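Local coordinates for protein ornithine carbamoyltransferase, anabolic (Campylobacter jejuni subsp. jejuni, PDB 3TPF) that acts as an anabolic ornithine carbamoyltransferase, probably moving the carbamoyl group of carbamoyl phosphate onto L-ornithine to give L-citrulline for arginine biosynthesis, at residues 7-12 against 185-190; 59-64 against 296-301; 131-136 against 169-174; 273-276 against 282-285. All coordinates share one frame; numbering follows the deposited sequence.

Contact 1: 7-12 against 185-190; sequences TLRDFS and PEIWEF
R9, E186 and F190 carry this contact: the arginine reaches out from a single 3-10 turn, meets the carboxylate with its end and lays its chain over the phenyl ring. The turn begins at T7, whose OG1 accepts from the backbone N of R9 (3.0 Å), an ST turn that fixes the backbone just where the arginine leaves it. L8 sends its side chain the other way, onto T165, P126 and V129. R9 itself does three things. Its CG sits over a face of the F190 ring, 3.9 Å from the centroid and 17° off the normal, a CH-pi contact. Further along, the chain bends at chi3 (72°), and R9 CZ comes 4.6 Å from the same F190 centroid in an off-centre cation-pi contact, with the guanidinium and ring planes 41° apart. The arginine thus runs opposite to the F190 side chain, from the ring's CZ back toward CB. Its end pairs with E186 in a two-nitrogen salt bridge: R9 NH1 donates to E186 OE1 at 3.0 Å and R9 NH2 to E186 OE2 at 2.8 Å, both oxygens being met on their syn sides and lying in the guanidinium plane. NH1 also bonds weakly to OE2 and is hydrogen-bonded to Y124 OH, which helps to fix the group's rotation. Farther on, S12 is the N-cap of helix 13-28, its OG bound to E15 N. A loop of the carbamoyl-phosphate-binding domain is thus tied to helix 185-198 of the Asp/Orn-binding domain, a bridge between the two halves of the carbamoyltransferase fold.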
loop_
_atom_site.group_PDB
_atom_site.type_symbol
_atom_site.label_atom_id
_atom_site.label_comp_id
_atom_site.label_asym_id
_atom_site.label_seq_id
_atom_site.Cartn_x
_atom_site.Cartn_y
_atom_site.Cartn_z
ATOM N N THR B 7 5.171 -8.884 24.246
ATOM C CA THR B 7 5.420 -8.032 25.406
ATOM C C THR B 7 6.829 -8.232 25.962
ATOM O O THR B 7 7.363 -9.333 25.948
ATOM C CB THR B 7 4.439 -8.309 26.565
ATOM O OG1 THR B 7 4.876 -7.575 27.722
ATOM C CG2 THR B 7 4.397 -9.779 26.875
ATOM N N LEU B 8 7.403 -7.193 26.521
ATOM C CA LEU B 8 8.716 -7.371 27.101
ATOM C C LEU B 8 8.717 -8.305 28.317
ATOM O O LEU B 8 9.774 -8.747 28.803
ATOM C CB LEU B 8 9.290 -6.013 27.463
ATOM C CG LEU B 8 9.670 -5.261 26.181
ATOM C CD1 LEU B 8 9.950 -3.792 26.370
ATOM C CD2 LEU B 8 10.858 -6.020 25.643
ATOM N N ARG B 9 7.525 -8.589 28.822
ATOM C CA ARG B 9 7.394 -9.489 29.972
ATOM C C ARG B 9 8.052 -10.804 29.709
ATOM O O ARG B 9 8.501 -11.446 30.617
ATOM C CB ARG B 9 5.946 -9.787 30.278
ATOM C CG ARG B 9 5.275 -8.714 31.102
ATOM C CD ARG B 9 3.816 -9.003 31.261
ATOM N NE ARG B 9 3.612 -10.101 32.150
ATOM C CZ ARG B 9 2.467 -10.337 32.777
ATOM N NH1 ARG B 9 1.411 -9.541 32.603
ATOM N NH2 ARG B 9 2.372 -11.382 33.600
ATOM N N ASP B 10 8.060 -11.226 28.458
ATOM C CA ASP B 10 8.614 -12.517 28.073
ATOM C C ASP B 10 10.128 -12.510 27.884
ATOM O O ASP B 10 10.681 -13.469 27.371
ATOM C CB ASP B 10 7.940 -13.017 26.784
ATOM C CG ASP B 10 6.434 -13.296 26.958
ATOM O OD1 ASP B 10 5.985 -13.719 28.067
ATOM O OD2 ASP B 10 5.690 -13.127 25.965
ATOM N N PHE B 11 10.803 -11.425 28.230
ATOM C CA PHE B 11 12.255 -11.333 28.001
ATOM C C PHE B 11 13.083 -10.971 29.227
ATOM O O PHE B 11 12.552 -10.461 30.228
ATOM C CB PHE B 11 12.553 -10.402 26.877
ATOM C CG PHE B 11 11.926 -10.839 25.604
ATOM C CD1 PHE B 11 10.588 -10.543 25.346
ATOM C CD2 PHE B 11 12.642 -11.614 24.704
ATOM C CE1 PHE B 11 10.002 -10.962 24.220
ATOM C CE2 PHE B 11 12.042 -12.066 23.554
ATOM C CZ PHE B 11 10.726 -11.731 23.329
ATOM N N SER B 12 14.361 -11.349 29.172
ATOM C CA SER B 12 15.262 -11.126 30.277
ATOM C C SER B 12 15.914 -9.774 30.135
ATOM O O SER B 12 16.004 -9.185 29.046
ATOM C CB SER B 12 16.346 -12.166 30.334
ATOM O OG SER B 12 17.205 -12.096 29.212
ATOM N N PRO B 185 -4.186 -5.191 38.321
ATOM C CA PRO B 185 -3.511 -5.915 39.379
ATOM C C PRO B 185 -2.570 -7.018 38.873
ATOM O O PRO B 185 -1.520 -7.241 39.468
ATOM C CB PRO B 185 -4.662 -6.514 40.182
ATOM C CG PRO B 185 -5.836 -5.642 39.872
ATOM C CD PRO B 185 -5.642 -5.195 38.468
ATOM N N GLU B 186 -2.943 -7.687 37.799
ATOM C CA GLU B 186 -2.123 -8.796 37.279
ATOM C C GLU B 186 -0.739 -8.305 36.815
ATOM O O GLU B 186 0.292 -8.935 37.002
ATOM C CB GLU B 186 -2.867 -9.501 36.143
ATOM C CG GLU B 186 -2.258 -10.830 35.704
ATOM C CD GLU B 186 -1.246 -10.690 34.566
ATOM O OE1 GLU B 186 -1.428 -9.871 33.642
ATOM O OE2 GLU B 186 -0.245 -11.430 34.606
ATOM N N ILE B 187 -0.739 -7.148 36.189
ATOM C CA ILE B 187 0.474 -6.561 35.687
ATOM C C ILE B 187 1.333 -6.094 36.840
ATOM O O ILE B 187 2.558 -6.249 36.857
ATOM C CB ILE B 187 0.169 -5.389 34.752
ATOM C CG1 ILE B 187 -0.720 -5.871 33.618
ATOM C CG2 ILE B 187 1.474 -4.839 34.195
ATOM C CD1 ILE B 187 -0.678 -4.984 32.407
ATOM N N TRP B 188 0.667 -5.483 37.784
ATOM C CA TRP B 188 1.334 -4.886 38.951
ATOM C C TRP B 188 2.033 -5.959 39.762
ATOM O O TRP B 188 3.157 -5.783 40.207
ATOM C CB TRP B 188 0.324 -4.127 39.812
ATOM C CG TRP B 188 0.902 -3.461 41.032
ATOM C CD1 TRP B 188 0.784 -3.913 42.302
ATOM C CD2 TRP B 188 1.625 -2.211 41.126
ATOM N NE1 TRP B 188 1.380 -3.037 43.167
ATOM C CE2 TRP B 188 1.911 -1.991 42.473
ATOM C CE3 TRP B 188 2.054 -1.269 40.201
ATOM C CZ2 TRP B 188 2.626 -0.891 42.932
ATOM C CZ3 TRP B 188 2.770 -0.139 40.663
ATOM C CH2 TRP B 188 3.053 0.020 42.012
ATOM N N GLU B 189 1.357 -7.076 39.908
ATOM C CA GLU B 189 1.942 -8.199 40.592
ATOM C C GLU B 189 3.192 -8.672 39.898
ATOM O O GLU B 189 4.172 -8.973 40.540
ATOM C CB GLU B 189 0.971 -9.362 40.782
ATOM C CG GLU B 189 1.152 -9.953 42.161
ATOM C CD GLU B 189 1.111 -8.899 43.293
ATOM O OE1 GLU B 189 2.128 -8.681 44.007
ATOM O OE2 GLU B 189 0.046 -8.263 43.473
ATOM N N PHE B 190 3.163 -8.759 38.593
ATOM C CA PHE B 190 4.345 -9.227 37.864
ATOM C C PHE B 190 5.523 -8.323 38.178
ATOM O O PHE B 190 6.647 -8.784 38.333
ATOM C CB PHE B 190 4.088 -9.244 36.374
ATOM C CG PHE B 190 5.329 -9.364 35.548
ATOM C CD1 PHE B 190 6.048 -8.237 35.157
ATOM C CD2 PHE B 190 5.779 -10.594 35.119
ATOM C CE1 PHE B 190 7.192 -8.347 34.380
ATOM C CE2 PHE B 190 6.932 -10.698 34.325
ATOM C CZ PHE B 190 7.632 -9.575 33.973
#

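Contact 2: 59-64 against 296-301; sequences TELGGK and LLCFLD
L61 meets L297 and C298 in a small, buried and wholly apolar contact. Its two methyl groups divide the work. L61 CD1 lies 3.9 Å from L297 CD1, the two leucine side chains crossing at a slant, while L61 CD2 approaches C298 SG at 3.7 Å. The C298 sulfur also comes within 4.1 Å of L61 CD1, so it touches both branches of the fork. L297 and C298, being consecutive in the helix, lie side by side against L61.

In the backbone, L61 is the last residue before the turn that ends helix 48-60. Its CA-CB bond points toward helix 279-302, and chi1 of -80° sets CG anti to the carbonyl carbon, from where the fork reaches both partners. G62, with a positive phi of 97°, turns the chain off in a Schellman motif; G62 N bonds back to T59 O at 2.9 Å.

Charged groups lie at the margins of the packing: E60 OE1 forms a salt bridge with K294 NZ, and D301 OD1 pairs with K37 and R304.

Within the fold, the end of helix 48-60 leads through this turn into strand 64-68, outermost within this chain in the four-stranded parallel sheet. Helix 279-302 packs against L61, and around it L34 touches L297, H22 of helix 13-28 touches C298, and I117 of strand 116-118 touches L297 and L300.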
loop_
_atom_site.group_PDB
_atom_site.type_symbol
_atom_site.label_atom_id
_atom_site.label_comp_id
_atom_site.label_asym_id
_atom_site.label_seq_id
_atom_site.Cartn_x
_atom_site.Cartn_y
_atom_site.Cartn_z
ATOM N N THR B 59 13.174 -3.189 5.201
ATOM C CA THR B 59 13.645 -2.825 3.880
ATOM C C THR B 59 15.160 -2.671 3.929
ATOM O O THR B 59 15.857 -3.276 3.167
ATOM C CB THR B 59 12.999 -1.576 3.374
ATOM O OG1 THR B 59 11.639 -1.879 3.102
ATOM C CG2 THR B 59 13.553 -1.142 2.065
ATOM N N GLU B 60 15.621 -1.892 4.892
ATOM C CA GLU B 60 17.013 -1.597 5.056
ATOM C C GLU B 60 17.789 -2.820 5.397
ATOM O O GLU B 60 18.990 -2.917 5.125
ATOM C CB GLU B 60 17.204 -0.585 6.160
ATOM C CG GLU B 60 16.737 0.808 5.796
ATOM C CD GLU B 60 17.035 1.854 6.877
ATOM O OE1 GLU B 60 17.829 1.519 7.826
ATOM O OE2 GLU B 60 16.449 2.990 6.780
ATOM N N LEU B 61 17.109 -3.753 6.037
ATOM C CA LEU B 61 17.729 -5.041 6.409
ATOM C C LEU B 61 17.809 -6.024 5.206
ATOM O O LEU B 61 18.240 -7.147 5.368
ATOM C CB LEU B 61 16.968 -5.670 7.633
ATOM C CG LEU B 61 17.267 -5.169 9.094
ATOM C CD1 LEU B 61 16.286 -5.563 10.205
ATOM C CD2 LEU B 61 18.694 -5.586 9.427
ATOM N N GLY B 62 17.360 -5.597 4.034
ATOM C CA GLY B 62 17.390 -6.409 2.818
ATOM C C GLY B 62 16.098 -7.152 2.444
ATOM O O GLY B 62 16.053 -7.871 1.462
ATOM N N GLY B 63 15.016 -6.922 3.191
ATOM C CA GLY B 63 13.772 -7.640 2.996
ATOM C C GLY B 63 12.702 -6.797 2.367
ATOM O O GLY B 63 13.014 -5.822 1.724
ATOM N N LYS B 64 11.448 -7.230 2.475
ATOM C CA LYS B 64 10.294 -6.598 1.808
ATOM C C LYS B 64 9.115 -6.541 2.811
ATOM O O LYS B 64 8.970 -7.401 3.673
ATOM C CB LYS B 64 9.907 -7.356 0.541
ATOM C CG LYS B 64 8.449 -7.085 -0.031
ATOM C CD LYS B 64 8.229 -5.876 -1.032
ATOM C CE LYS B 64 7.046 -6.028 -2.068
ATOM N NZ LYS B 64 7.175 -5.358 -3.462
ATOM N N LEU B 296 15.204 -6.158 16.721
ATOM C CA LEU B 296 14.173 -7.105 17.134
ATOM C C LEU B 296 13.957 -8.145 16.052
ATOM O O LEU B 296 13.894 -9.316 16.298
ATOM C CB LEU B 296 12.842 -6.321 17.363
ATOM C CG LEU B 296 11.642 -7.032 17.835
ATOM C CD1 LEU B 296 11.923 -7.844 19.080
ATOM C CD2 LEU B 296 10.629 -5.943 18.167
ATOM N N LEU B 297 13.777 -7.660 14.844
ATOM C CA LEU B 297 13.611 -8.555 13.717
ATOM C C LEU B 297 14.883 -9.454 13.550
ATOM O O LEU B 297 14.697 -10.679 13.356
ATOM C CB LEU B 297 13.402 -7.812 12.424
ATOM C CG LEU B 297 12.171 -6.987 12.169
ATOM C CD1 LEU B 297 12.470 -6.242 10.828
ATOM C CD2 LEU B 297 10.874 -7.794 12.168
ATOM N N CYS B 298 16.102 -8.950 13.708
ATOM C CA CYS B 298 17.227 -9.902 13.598
ATOM C C CYS B 298 17.123 -10.968 14.673
ATOM O O CYS B 298 17.543 -12.139 14.497
ATOM C CB CYS B 298 18.627 -9.229 13.628
ATOM S SG CYS B 298 18.837 -8.003 12.287
ATOM N N PHE B 299 16.681 -10.518 15.823
ATOM C CA PHE B 299 16.705 -11.342 16.999
ATOM C C PHE B 299 15.711 -12.463 16.837
ATOM O O PHE B 299 16.058 -13.615 17.069
ATOM C CB PHE B 299 16.355 -10.527 18.189
ATOM C CG PHE B 299 16.047 -11.326 19.407
ATOM C CD1 PHE B 299 17.050 -11.806 20.209
ATOM C CD2 PHE B 299 14.727 -11.561 19.796
ATOM C CE1 PHE B 299 16.772 -12.566 21.361
ATOM C CE2 PHE B 299 14.442 -12.296 20.981
ATOM C CZ PHE B 299 15.469 -12.801 21.756
ATOM N N LEU B 300 14.469 -12.130 16.449
ATOM C CA LEU B 300 13.430 -13.128 16.214
ATOM C C LEU B 300 13.823 -14.079 15.055
ATOM O O LEU B 300 13.381 -15.227 15.027
ATOM C CB LEU B 300 12.070 -12.516 15.885
ATOM C CG LEU B 300 11.353 -11.699 16.959
ATOM C CD1 LEU B 300 10.252 -10.866 16.327
ATOM C CD2 LEU B 300 10.905 -12.478 18.191
ATOM N N ASP B 301 14.648 -13.628 14.121
ATOM C CA ASP B 301 15.064 -14.504 13.012
ATOM C C ASP B 301 15.900 -15.650 13.538
ATOM O O ASP B 301 15.838 -16.757 13.028
ATOM C CB ASP B 301 15.854 -13.721 11.990
ATOM C CG ASP B 301 16.159 -14.525 10.754
ATOM O OD1 ASP B 301 15.174 -14.970 10.104
ATOM O OD2 ASP B 301 17.359 -14.682 10.391
#

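Contact 3: 131-136 against 169-174; sequences GDLFTI and LGFEIS
L133 of helix 126-138 packs against L169 and F171, at the helix-to-strand junction of a Rossmann-like alpha/beta domain with a five-stranded parallel sheet. Apolar contacts alone join the segments, and the three side chains involved are buried. The fork of L133 is shared out: L133 CD2 and L169 CD1 meet tip to tip at 3.6 Å, whereas L133 CD1 leans toward the far end of the F171 ring, 3.6 Å from CE2 and 3.7 Å from CZ. L169 CD1 also lies 3.9 Å from L133 CD1, so the three groups close into one cluster, which M142, W162 and I16 extend.

In the backbone, G170, with positive phi (94°), follows the end of helix 157-169; L169 before it and F171 after it both point toward helix 126-138. F171 chi1 of -79° puts CG anti to the carbonyl carbon, with the ring's far end at L133.

The polar groups of helix 126-138 bond within the helix or to other elements. D132 OD2 accepts from W162 NE1. T135 OG1 is bonded to N288 ND2 and also donates to its own helix: G131 O receives T135 OG1 at 2.9 Å and T135 N at 3.0 Å, reached from opposite faces of the carbonyl plane.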
loop_
_atom_site.group_PDB
_atom_site.type_symbol
_atom_site.label_atom_id
_atom_site.label_comp_id
_atom_site.label_asym_id
_atom_site.label_seq_id
_atom_site.Cartn_x
_atom_site.Cartn_y
_atom_site.Cartn_z
ATOM N N GLY B 131 12.357 1.656 22.060
ATOM C CA GLY B 131 12.917 2.880 21.413
ATOM C C GLY B 131 13.232 4.028 22.373
ATOM O O GLY B 131 14.253 4.693 22.295
ATOM N N ASP B 132 12.349 4.166 23.342
ATOM C CA ASP B 132 12.560 5.039 24.476
ATOM C C ASP B 132 13.871 4.672 25.185
ATOM O O ASP B 132 14.738 5.507 25.386
ATOM C CB ASP B 132 11.368 4.953 25.445
ATOM C CG ASP B 132 10.118 5.616 24.886
ATOM O OD1 ASP B 132 10.164 6.152 23.735
ATOM O OD2 ASP B 132 9.089 5.728 25.640
ATOM N N LEU B 133 14.029 3.422 25.477
ATOM C CA LEU B 133 15.267 2.900 26.111
ATOM C C LEU B 133 16.506 3.244 25.329
ATOM O O LEU B 133 17.482 3.787 25.850
ATOM C CB LEU B 133 15.172 1.393 26.196
ATOM C CG LEU B 133 15.577 0.710 27.467
ATOM C CD1 LEU B 133 15.164 1.491 28.689
ATOM C CD2 LEU B 133 14.830 -0.609 27.474
ATOM N N PHE B 134 16.438 2.976 24.033
ATOM C CA PHE B 134 17.575 3.251 23.116
ATOM C C PHE B 134 17.976 4.686 23.289
ATOM O O PHE B 134 19.182 5.049 23.272
ATOM C CB PHE B 134 17.115 3.043 21.670
ATOM C CG PHE B 134 18.157 3.339 20.639
ATOM C CD1 PHE B 134 18.999 2.350 20.208
ATOM C CD2 PHE B 134 18.267 4.572 20.076
ATOM C CE1 PHE B 134 19.999 2.611 19.274
ATOM C CE2 PHE B 134 19.287 4.854 19.153
ATOM C CZ PHE B 134 20.139 3.869 18.737
ATOM N N THR B 135 16.934 5.504 23.419
ATOM C CA THR B 135 17.109 6.961 23.408
ATOM C C THR B 135 17.733 7.466 24.692
ATOM O O THR B 135 18.610 8.299 24.690
ATOM C CB THR B 135 15.799 7.690 23.142
ATOM O OG1 THR B 135 15.319 7.309 21.842
ATOM C CG2 THR B 135 16.086 9.150 23.152
ATOM N N ILE B 136 17.274 6.872 25.776
ATOM C CA ILE B 136 17.830 7.127 27.088
ATOM C C ILE B 136 19.334 6.807 27.130
ATOM O O ILE B 136 20.131 7.559 27.663
ATOM C CB ILE B 136 17.118 6.297 28.162
ATOM C CG1 ILE B 136 15.674 6.792 28.335
ATOM C CG2 ILE B 136 17.886 6.401 29.460
ATOM C CD1 ILE B 136 14.831 5.845 29.128
ATOM N N LEU B 169 14.506 -4.423 34.188
ATOM C CA LEU B 169 15.835 -3.868 33.987
ATOM C C LEU B 169 16.518 -3.453 35.260
ATOM O O LEU B 169 17.746 -3.361 35.310
ATOM C CB LEU B 169 15.756 -2.721 33.041
ATOM C CG LEU B 169 15.617 -3.040 31.527
ATOM C CD1 LEU B 169 15.528 -1.669 30.862
ATOM C CD2 LEU B 169 16.772 -3.809 30.891
ATOM N N GLY B 170 15.715 -3.210 36.297
ATOM C CA GLY B 170 16.221 -2.735 37.601
ATOM C C GLY B 170 16.217 -1.207 37.789
ATOM O O GLY B 170 16.922 -0.650 38.646
ATOM N N PHE B 171 15.390 -0.539 37.016
ATOM C CA PHE B 171 15.327 0.904 37.020
ATOM C C PHE B 171 14.594 1.381 38.234
ATOM O O PHE B 171 13.924 0.623 38.935
ATOM C CB PHE B 171 14.544 1.437 35.802
ATOM C CG PHE B 171 15.311 1.452 34.518
ATOM C CD1 PHE B 171 16.531 0.801 34.394
ATOM C CD2 PHE B 171 14.779 2.102 33.412
ATOM C CE1 PHE B 171 17.198 0.802 33.184
ATOM C CE2 PHE B 171 15.465 2.133 32.225
ATOM C CZ PHE B 171 16.679 1.487 32.109
ATOM N N GLU B 172 14.755 2.672 38.474
ATOM C CA GLU B 172 14.041 3.323 39.571
ATOM C C GLU B 172 12.979 4.085 38.892
ATOM O O GLU B 172 13.277 4.972 38.115
ATOM C CB GLU B 172 14.950 4.252 40.338
ATOM C CG GLU B 172 14.245 5.053 41.410
ATOM C CD GLU B 172 15.205 5.881 42.276
ATOM O OE1 GLU B 172 16.443 5.609 42.281
ATOM O OE2 GLU B 172 14.684 6.783 42.960
ATOM N N ILE B 173 11.737 3.693 39.109
ATOM C CA ILE B 173 10.639 4.344 38.412
ATOM C C ILE B 173 9.530 4.817 39.327
ATOM O O ILE B 173 9.053 4.079 40.190
ATOM C CB ILE B 173 10.047 3.445 37.328
ATOM C CG1 ILE B 173 9.000 4.227 36.526
ATOM C CG2 ILE B 173 9.455 2.205 37.936
ATOM C CD1 ILE B 173 8.477 3.504 35.309
ATOM N N SER B 174 9.134 6.068 39.120
ATOM C CA SER B 174 7.940 6.651 39.786
ATOM C C SER B 174 6.821 6.932 38.798
ATOM O O SER B 174 7.026 7.609 37.805
ATOM C CB SER B 174 8.270 7.943 40.480
ATOM O OG SER B 174 8.962 7.645 41.670
#

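Contact 4: 273-276 against 282-285; sequences EIFE and IFEE
F275 packs on I282 and F283 where two successive helices, 272-277 and 279-302, meet at a short turn in the Asp/Orn-binding part of the Rossmann-like fold. The nearest CA atoms, those of F275 and I282, are 8.0 Å apart, and side chains make the contact between them. From CB, chi1 of 180° sets CG anti to the backbone N and beside the carbonyl carbon, which carries the ring out toward helix 279-302. The CD2-CE2 side is the part that meets I282: CD2 and CE2 of F275 each lie 3.6 Å from I282 CD1. F275 CE2 is in addition 4.1 Å from I282 CG2, and the phenyl carries on past both isoleucine branches. The F275 and I282 side chains cross at about a right angle, as do those of F275 and F283. The F275 side chain also touches L262, predicted to bind carbamoyl phosphate, along with A264, R266 and V270.

The cluster is close to a subunit boundary. D83 of a neighbouring subunit packs on F275, and R86 of that subunit packs on F283; E276, beside the phenylalanine, makes salt bridges with R86 and K82 of that subunit and with R266 of its own chain. At the tip of the ring, F275 CZ stands 4.1 Å from F283 CZ, and F275 CE1 lies 4.2 Å from that same atom.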
loop_
_atom_site.group_PDB
_atom_site.type_symbol
_atom_site.label_atom_id
_atom_site.label_comp_id
_atom_site.label_asym_id
_atom_site.label_seq_id
_atom_site.Cartn_x
_atom_site.Cartn_y
_atom_site.Cartn_z
ATOM N N GLU B 273 5.711 25.130 24.968
ATOM C CA GLU B 273 7.054 25.622 25.316
ATOM C C GLU B 273 7.957 24.439 25.598
ATOM O O GLU B 273 8.956 24.257 24.928
ATOM C CB GLU B 273 7.079 26.690 26.489
ATOM C CG GLU B 273 8.263 27.722 26.306
ATOM C CD GLU B 273 8.875 28.381 27.582
ATOM O OE1 GLU B 273 9.057 27.668 28.634
ATOM O OE2 GLU B 273 9.216 29.620 27.502
ATOM N N ILE B 274 7.527 23.591 26.519
ATOM C CA ILE B 274 8.333 22.498 27.003
ATOM C C ILE B 274 8.570 21.419 25.959
ATOM O O ILE B 274 9.636 20.809 25.876
ATOM C CB ILE B 274 7.749 21.879 28.296
ATOM C CG1 ILE B 274 8.888 21.417 29.185
ATOM C CG2 ILE B 274 6.819 20.722 28.024
ATOM C CD1 ILE B 274 9.760 22.580 29.591
ATOM N N PHE B 275 7.552 21.195 25.167
ATOM C CA PHE B 275 7.620 20.208 24.099
ATOM C C PHE B 275 8.664 20.623 23.096
ATOM O O PHE B 275 9.584 19.876 22.804
ATOM C CB PHE B 275 6.285 20.084 23.393
ATOM C CG PHE B 275 6.276 19.084 22.276
ATOM C CD1 PHE B 275 6.500 19.475 20.994
ATOM C CD2 PHE B 275 6.035 17.744 22.519
ATOM C CE1 PHE B 275 6.504 18.542 19.942
ATOM C CE2 PHE B 275 6.074 16.793 21.476
ATOM C CZ PHE B 275 6.298 17.199 20.180
ATOM N N GLU B 276 8.539 21.844 22.623
ATOM C CA GLU B 276 9.538 22.381 21.702
ATOM C C GLU B 276 10.942 22.491 22.335
ATOM O O GLU B 276 11.977 22.259 21.672
ATOM C CB GLU B 276 9.119 23.694 21.111
ATOM C CG GLU B 276 8.013 23.562 20.059
ATOM C CD GLU B 276 8.456 22.763 18.830
ATOM O OE1 GLU B 276 9.688 22.748 18.498
ATOM O OE2 GLU B 276 7.569 22.193 18.154
ATOM N N ILE B 282 12.880 14.408 21.543
ATOM C CA ILE B 282 11.584 13.802 21.280
ATOM C C ILE B 282 11.599 13.233 19.854
ATOM O O ILE B 282 11.064 12.140 19.602
ATOM C CB ILE B 282 10.417 14.779 21.447
ATOM C CG1 ILE B 282 10.228 15.087 22.939
ATOM C CG2 ILE B 282 9.123 14.187 20.880
ATOM C CD1 ILE B 282 9.184 16.167 23.241
ATOM N N PHE B 283 12.169 13.958 18.934
ATOM C CA PHE B 283 12.107 13.499 17.562
ATOM C C PHE B 283 13.189 12.489 17.262
ATOM O O PHE B 283 13.052 11.768 16.305
ATOM C CB PHE B 283 12.107 14.668 16.511
ATOM C CG PHE B 283 10.847 15.471 16.524
ATOM C CD1 PHE B 283 9.652 14.907 16.167
ATOM C CD2 PHE B 283 10.842 16.763 16.992
ATOM C CE1 PHE B 283 8.452 15.608 16.247
ATOM C CE2 PHE B 283 9.660 17.494 17.043
ATOM C CZ PHE B 283 8.459 16.913 16.660
ATOM N N GLU B 284 14.288 12.484 18.009
ATOM C CA GLU B 284 15.230 11.399 17.864
ATOM C C GLU B 284 14.514 10.105 18.361
ATOM O O GLU B 284 14.604 9.020 17.770
ATOM C CB GLU B 284 16.519 11.670 18.629
ATOM C CG GLU B 284 17.714 12.096 17.765
ATOM C CD GLU B 284 18.064 11.071 16.640
ATOM O OE1 GLU B 284 18.452 11.499 15.500
ATOM O OE2 GLU B 284 17.973 9.816 16.881
ATOM N N GLU B 285 13.744 10.277 19.426
ATOM C CA GLU B 285 13.003 9.195 20.032
ATOM C C GLU B 285 12.188 8.577 18.897
ATOM O O GLU B 285 12.298 7.411 18.658
ATOM C CB GLU B 285 12.092 9.678 21.182
ATOM C CG GLU B 285 11.226 8.603 21.871
ATOM C CD GLU B 285 10.121 9.140 22.825
ATOM O OE1 GLU B 285 10.115 10.378 22.975
ATOM O OE2 GLU B 285 9.296 8.318 23.400
#

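Overall arrangement
Contacts 2, 3 and 4 are buried and purely apolar across their segments, whereas contact 1 is only partly buried and relies on charge and a ring face. Contacts 1, 2 and 3 each join the carbamoyl-phosphate-binding part of the chain to the Asp/Orn-binding part; contact 4 stays within the latter. Contacts 2 and 4 both use helix 279-302, near its C-terminal and N-terminal ends respectively, with centres about 28 Å apart. Contact 3, whose centre is about 11 Å from the centre of the chain, is the innermost by that measure, and its helix touches contact 4 through T135 and E285. Contacts 1 and 2 meet where F11 packs on F299. Contact 4 alone has its packing residues touched by another subunit.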